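Local coordinates for regulatory protein AsnC (Escherichia coli, PDB 2CG4) that activates transcription of asnA, regulates transcription of its own gene and represses gidA expression post-transcriptionally, binding DNA in a sequence-specific manner, at residues 68-81 / 127-141. The protein carries 1 engineered substitution. Residues are numbered along the deposited sequence; the frame is centred on the assembly and turned at random.
Sequences VGCFIGIILKSAKD and IQTIDEIQSTETLIV. With ASN (asparagine), chain C.
Ile72 and Thr138 sit side by side as a non-hydrogen-bonded pair of two antiparallel strands, 68-76 and 133-140, and illustrate how one strand pair can serve a core and a ligand at once. With chi1 at -45°, CG1 of Ile72 stands anti to the carbonyl carbon and CG2 anti to the backbone N; CG1 lies 3.6 Å from Thr138 CB, and CG2 3.7 Å from Thr136 CB. The CG1 branch runs out extended until CD1 meets Ile127 CD1 tip to tip, where helix 116-127 comes to its end. The side chain of Ile74, on the same face as Ile72, crosses that of Ile133 obliquely, CG2 touching CG1 at 3.6 Å, and Leu76 CD2 reaches the same CG1 at 3.9 Å. Strand 68-76 is an inner strand of the four-stranded antiparallel sheet of the Lrp/AsnC ligand-binding domain, a ferredoxin-like alpha-beta fold, with 107-113 along its other edge. A classic beta bulge shifts the register by one, with Gln134 and Ser135 both facing Ile75: Ile75 O accepts from both Gln134 N (2.8 Å) and Ser135 N (3.1 Å). Past it, the extended chain of Lys77 lies along Gln134 CB and brings NZ to Asp131 O (2.7 Å), nearly in line with the carbonyl; Asp131 OD1 adds only a long salt bridge. Alongside, Asp81 packs against the CG of Glu132, whose carboxylate is held by Ser84 and Lys88. On the outer edge of strand 133-140, Thr138 N donates to O of the bound asparagine (2.9 Å, 157° at the hydrogen), and Gly103 and Ser106 of a neighbouring subunit also grip this effector through their carbonyl oxygens.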
loop_
_atom_site.group_PDB
_atom_site.type_symbol
_atom_site.label_atom_id
_atom_site.label_comp_id
_atom_site.label_asym_id
_atom_site.label_seq_id
_atom_site.Cartn_x
_atom_site.Cartn_y
_atom_site.Cartn_z
ATOM N N VAL A 68 12.637 22.706 -7.891
ATOM C CA VAL A 68 11.990 21.618 -7.160
ATOM C C VAL A 68 10.617 22.012 -6.608
ATOM O O VAL A 68 10.495 22.514 -5.484
ATOM C CB VAL A 68 12.870 21.086 -6.023
ATOM C CG1 VAL A 68 12.177 19.934 -5.341
ATOM C CG2 VAL A 68 14.197 20.629 -6.569
ATOM N N GLY A 69 9.589 21.783 -7.409
ATOM C CA GLY A 69 8.228 21.772 -6.904
ATOM C C GLY A 69 7.852 20.381 -6.453
ATOM O O GLY A 69 8.383 19.380 -6.943
ATOM N N CYS A 70 6.933 20.301 -5.509
ATOM C CA CYS A 70 6.469 19.000 -5.080
ATOM C C CYS A 70 5.046 19.045 -4.529
ATOM O O CYS A 70 4.537 20.108 -4.188
ATOM C CB CYS A 70 7.450 18.404 -4.081
ATOM S SG CYS A 70 7.656 19.372 -2.608
ATOM N N PHE A 71 4.397 17.888 -4.498
ATOM C CA PHE A 71 3.214 17.681 -3.685
ATOM C C PHE A 71 3.624 16.863 -2.479
ATOM O O PHE A 71 4.473 15.977 -2.587
ATOM C CB PHE A 71 2.141 16.937 -4.472
ATOM C CG PHE A 71 1.570 17.730 -5.616
ATOM C CD1 PHE A 71 2.104 17.616 -6.894
ATOM C CD2 PHE A 71 0.492 18.588 -5.414
ATOM C CE1 PHE A 71 1.568 18.353 -7.951
ATOM C CE2 PHE A 71 -0.049 19.322 -6.469
ATOM C CZ PHE A 71 0.493 19.207 -7.737
ATOM N N ILE A 72 3.039 17.184 -1.328
ATOM C CA ILE A 72 3.270 16.440 -0.107
ATOM C C ILE A 72 1.926 15.985 0.430
ATOM O O ILE A 72 0.994 16.780 0.535
ATOM C CB ILE A 72 4.024 17.309 0.921
ATOM C CG1 ILE A 72 5.183 18.026 0.217
ATOM C CG2 ILE A 72 4.529 16.479 2.092
ATOM C CD1 ILE A 72 6.054 18.808 1.115
ATOM N N GLY A 73 1.808 14.694 0.724
ATOM C CA GLY A 73 0.651 14.192 1.449
ATOM C C GLY A 73 0.988 14.200 2.925
ATOM O O GLY A 73 2.004 13.659 3.340
ATOM N N ILE A 74 0.158 14.839 3.725
ATOM C CA ILE A 74 0.406 14.890 5.161
ATOM C C ILE A 74 -0.481 13.871 5.864
ATOM O O ILE A 74 -1.683 13.831 5.630
ATOM C CB ILE A 74 0.173 16.298 5.721
ATOM C CG1 ILE A 74 1.345 17.213 5.345
ATOM C CG2 ILE A 74 -0.009 16.259 7.235
ATOM C CD1 ILE A 74 1.032 18.150 4.234
ATOM N N ILE A 75 0.132 13.019 6.684
ATOM C CA ILE A 75 -0.613 12.156 7.582
ATOM C C ILE A 75 -0.518 12.656 9.032
ATOM O O ILE A 75 0.575 12.839 9.579
ATOM C CB ILE A 75 -0.159 10.681 7.479
ATOM C CG1 ILE A 75 -0.384 10.145 6.056
ATOM C CG2 ILE A 75 -0.908 9.821 8.493
ATOM C CD1 ILE A 75 0.880 10.124 5.177
ATOM N N LEU A 76 -1.678 12.878 9.637
ATOM C CA LEU A 76 -1.775 13.452 10.964
ATOM C C LEU A 76 -1.915 12.338 11.991
ATOM O O LEU A 76 -2.298 11.216 11.645
ATOM C CB LEU A 76 -3.004 14.357 11.045
ATOM C CG LEU A 76 -3.034 15.597 10.159
ATOM C CD1 LEU A 76 -4.335 16.317 10.354
ATOM C CD2 LEU A 76 -1.860 16.500 10.460
ATOM N N LYS A 77 -1.623 12.650 13.254
ATOM C CA LYS A 77 -1.591 11.633 14.292
ATOM C C LYS A 77 -3.006 11.234 14.606
ATOM O O LYS A 77 -3.276 10.103 15.012
ATOM C CB LYS A 77 -0.902 12.164 15.547
ATOM C CG LYS A 77 0.619 12.186 15.445
ATOM C CD LYS A 77 1.207 13.142 16.453
ATOM C CE LYS A 77 2.704 13.209 16.313
ATOM N NZ LYS A 77 3.283 14.248 17.217
ATOM N N SER A 78 -3.909 12.184 14.406
ATOM C CA SER A 78 -5.330 11.943 14.539
ATOM C C SER A 78 -6.075 12.955 13.671
ATOM O O SER A 78 -5.594 14.064 13.445
ATOM C CB SER A 78 -5.743 12.046 16.015
ATOM O OG SER A 78 -6.138 13.359 16.372
ATOM N N ALA A 79 -7.238 12.563 13.164
ATOM C CA ALA A 79 -7.860 13.252 12.028
ATOM C C ALA A 79 -8.466 14.582 12.425
ATOM O O ALA A 79 -8.527 15.512 11.609
ATOM C CB ALA A 79 -8.911 12.372 11.392
ATOM N N LYS A 80 -8.920 14.670 13.677
ATOM C CA LYS A 80 -9.482 15.918 14.208
ATOM C C LYS A 80 -8.468 17.058 14.172
ATOM O O LYS A 80 -8.809 18.208 14.439
ATOM C CB LYS A 80 -10.005 15.723 15.636
ATOM C CG LYS A 80 -8.975 15.170 16.595
ATOM C CD LYS A 80 -9.213 15.654 18.005
ATOM C CE LYS A 80 -7.944 15.526 18.835
ATOM N NZ LYS A 80 -7.519 14.104 18.999
ATOM N N ASP A 81 -7.227 16.725 13.830
ATOM C CA ASP A 81 -6.094 17.643 13.931
ATOM C C ASP A 81 -5.958 18.543 12.704
ATOM O O ASP A 81 -5.108 19.430 12.675
ATOM C CB ASP A 81 -4.794 16.847 14.125
ATOM C CG ASP A 81 -4.584 16.399 15.565
ATOM O OD1 ASP A 81 -5.241 16.964 16.479
ATOM O OD2 ASP A 81 -3.750 15.483 15.777
ATOM N N ILE A 127 7.834 22.104 8.153
ATOM C CA ILE A 127 6.642 21.272 7.982
ATOM C C ILE A 127 6.584 20.152 9.026
ATOM O O ILE A 127 5.554 19.930 9.663
ATOM C CB ILE A 127 6.558 20.673 6.547
ATOM C CG1 ILE A 127 6.345 21.779 5.511
ATOM C CG2 ILE A 127 5.449 19.630 6.454
ATOM C CD1 ILE A 127 6.592 21.339 4.076
ATOM N N GLN A 128 7.700 19.454 9.195
ATOM C CA GLN A 128 7.759 18.249 10.016
ATOM C C GLN A 128 7.807 18.581 11.507
ATOM O O GLN A 128 7.594 17.708 12.367
ATOM C CB GLN A 128 9.014 17.477 9.649
ATOM C CG GLN A 128 8.853 15.993 9.602
ATOM C CD GLN A 128 9.539 15.379 8.394
ATOM O OE1 GLN A 128 8.890 14.780 7.544
ATOM N NE2 GLN A 128 10.856 15.525 8.318
ATOM N N THR A 129 8.125 19.837 11.808
ATOM C CA THR A 129 8.132 20.305 13.187
ATOM C C THR A 129 6.709 20.585 13.636
ATOM O O THR A 129 6.452 20.657 14.828
ATOM C CB THR A 129 9.008 21.571 13.383
ATOM O OG1 THR A 129 8.687 22.548 12.385
ATOM C CG2 THR A 129 10.486 21.227 13.286
ATOM N N ILE A 130 5.785 20.738 12.683
ATOM C CA ILE A 130 4.370 20.882 13.016
ATOM C C ILE A 130 3.889 19.641 13.762
ATOM O O ILE A 130 3.899 18.521 13.231
ATOM C CB ILE A 130 3.491 21.113 11.770
ATOM C CG1 ILE A 130 3.683 22.530 11.218
ATOM C CG2 ILE A 130 2.018 20.870 12.094
ATOM C CD1 ILE A 130 3.119 22.710 9.824
ATOM N N ASP A 131 3.453 19.862 14.997
ATOM C CA ASP A 131 3.408 18.826 16.016
ATOM C C ASP A 131 2.305 17.787 15.787
ATOM O O ASP A 131 2.445 16.641 16.203
ATOM C CB ASP A 131 3.262 19.486 17.396
ATOM C CG ASP A 131 2.625 18.577 18.405
ATOM O OD1 ASP A 131 3.360 17.760 19.007
ATOM O OD2 ASP A 131 1.386 18.668 18.590
ATOM N N GLU A 132 1.220 18.192 15.124
ATOM C CA GLU A 132 0.135 17.282 14.704
ATOM C C GLU A 132 0.516 16.267 13.612
ATOM O O GLU A 132 -0.275 15.387 13.276
ATOM C CB GLU A 132 -1.074 18.082 14.195
ATOM C CG GLU A 132 -1.770 18.951 15.242
ATOM C CD GLU A 132 -1.229 20.369 15.277
ATOM O OE1 GLU A 132 -1.938 21.273 15.777
ATOM O OE2 GLU A 132 -0.096 20.583 14.801
ATOM N N ILE A 133 1.709 16.395 13.047
ATOM C CA ILE A 133 2.059 15.644 11.843
ATOM C C ILE A 133 2.812 14.370 12.222
ATOM O O ILE A 133 3.817 14.414 12.942
ATOM C CB ILE A 133 2.880 16.516 10.861
ATOM C CG1 ILE A 133 1.944 17.407 10.043
ATOM C CG2 ILE A 133 3.718 15.669 9.947
ATOM C CD1 ILE A 133 2.624 18.599 9.390
ATOM N N GLN A 134 2.309 13.231 11.759
ATOM C CA GLN A 134 2.958 11.959 12.041
ATOM C C GLN A 134 3.939 11.601 10.931
ATOM O O GLN A 134 5.080 11.226 11.204
ATOM C CB GLN A 134 1.932 10.839 12.265
ATOM C CG GLN A 134 2.093 9.655 11.335
ATOM C CD GLN A 134 1.560 8.360 11.916
ATOM O OE1 GLN A 134 2.325 7.410 12.120
ATOM N NE2 GLN A 134 0.244 8.300 12.172
ATOM N N SER A 135 3.500 11.733 9.681
ATOM C CA SER A 135 4.397 11.522 8.539
ATOM C C SER A 135 4.070 12.437 7.369
ATOM O O SER A 135 2.950 12.930 7.249
ATOM C CB SER A 135 4.375 10.060 8.093
ATOM O OG SER A 135 3.052 9.631 7.824
ATOM N N THR A 136 5.070 12.674 6.525
ATOM C CA THR A 136 4.850 13.239 5.207
ATOM C C THR A 136 5.239 12.248 4.112
ATOM O O THR A 136 6.034 11.346 4.340
ATOM C CB THR A 136 5.618 14.568 5.013
ATOM O OG1 THR A 136 6.989 14.424 5.422
ATOM C CG2 THR A 136 4.954 15.672 5.791
ATOM N N GLU A 137 4.666 12.408 2.930
ATOM C CA GLU A 137 5.131 11.690 1.727
ATOM C C GLU A 137 5.169 12.685 0.597
ATOM O O GLU A 137 4.121 13.168 0.176
ATOM C CB GLU A 137 4.167 10.581 1.351
ATOM C CG GLU A 137 4.395 9.274 2.068
ATOM C CD GLU A 137 3.240 8.308 1.872
ATOM O OE1 GLU A 137 2.693 7.835 2.893
ATOM O OE2 GLU A 137 2.877 8.034 0.701
ATOM N N THR A 138 6.361 13.029 0.124
ATOM C CA THR A 138 6.449 14.072 -0.877
ATOM C C THR A 138 6.735 13.500 -2.289
ATOM O O THR A 138 7.608 12.638 -2.450
ATOM C CB THR A 138 7.395 15.240 -0.434
ATOM O OG1 THR A 138 8.614 15.227 -1.171
ATOM C CG2 THR A 138 7.713 15.162 1.036
ATOM N N LEU A 139 5.947 13.954 -3.274
ATOM C CA LEU A 139 6.051 13.530 -4.691
ATOM C C LEU A 139 6.748 14.601 -5.545
ATOM O O LEU A 139 6.134 15.587 -5.942
ATOM C CB LEU A 139 4.663 13.276 -5.285
ATOM C CG LEU A 139 3.799 12.101 -4.811
ATOM C CD1 LEU A 139 3.501 12.180 -3.303
ATOM C CD2 LEU A 139 2.509 12.095 -5.606
ATOM N N ILE A 140 8.028 14.403 -5.830
ATOM C CA ILE A 140 8.815 15.431 -6.474
ATOM C C ILE A 140 8.456 15.520 -7.951
ATOM O O ILE A 140 8.387 14.498 -8.656
ATOM C CB ILE A 140 10.321 15.181 -6.272
ATOM C CG1 ILE A 140 10.680 15.388 -4.797
ATOM C CG2 ILE A 140 11.161 16.082 -7.172
ATOM C CD1 ILE A 140 12.043 16.012 -4.571
ATOM N N VAL A 141 8.192 16.744 -8.411
ATOM C CA VAL A 141 7.882 16.978 -9.813
ATOM C C VAL A 141 9.174 16.988 -10.606
ATOM O O VAL A 141 10.121 17.722 -10.293
ATOM C CB VAL A 141 7.083 18.300 -10.046
ATOM C CG1 VAL A 141 6.671 18.417 -11.490
ATOM C CG2 VAL A 141 5.848 18.358 -9.149
HETATM N N ASN C . 9.159 10.461 3.732
HETATM C CA ASN C . 9.172 11.946 3.886
HETATM C C ASN C . 8.527 12.653 2.725
HETATM O O ASN C . 8.726 12.290 1.559
HETATM C CB ASN C . 10.588 12.461 4.076
HETATM C CG ASN C . 11.173 12.025 5.385
HETATM O OD1 ASN C . 10.616 12.296 6.450
HETATM N ND2 ASN C . 12.292 11.326 5.319
HETATM O OXT ASN C . 7.775 13.590 2.962
HETATM O O HOH W 1 10.333 20.355 -10.000
#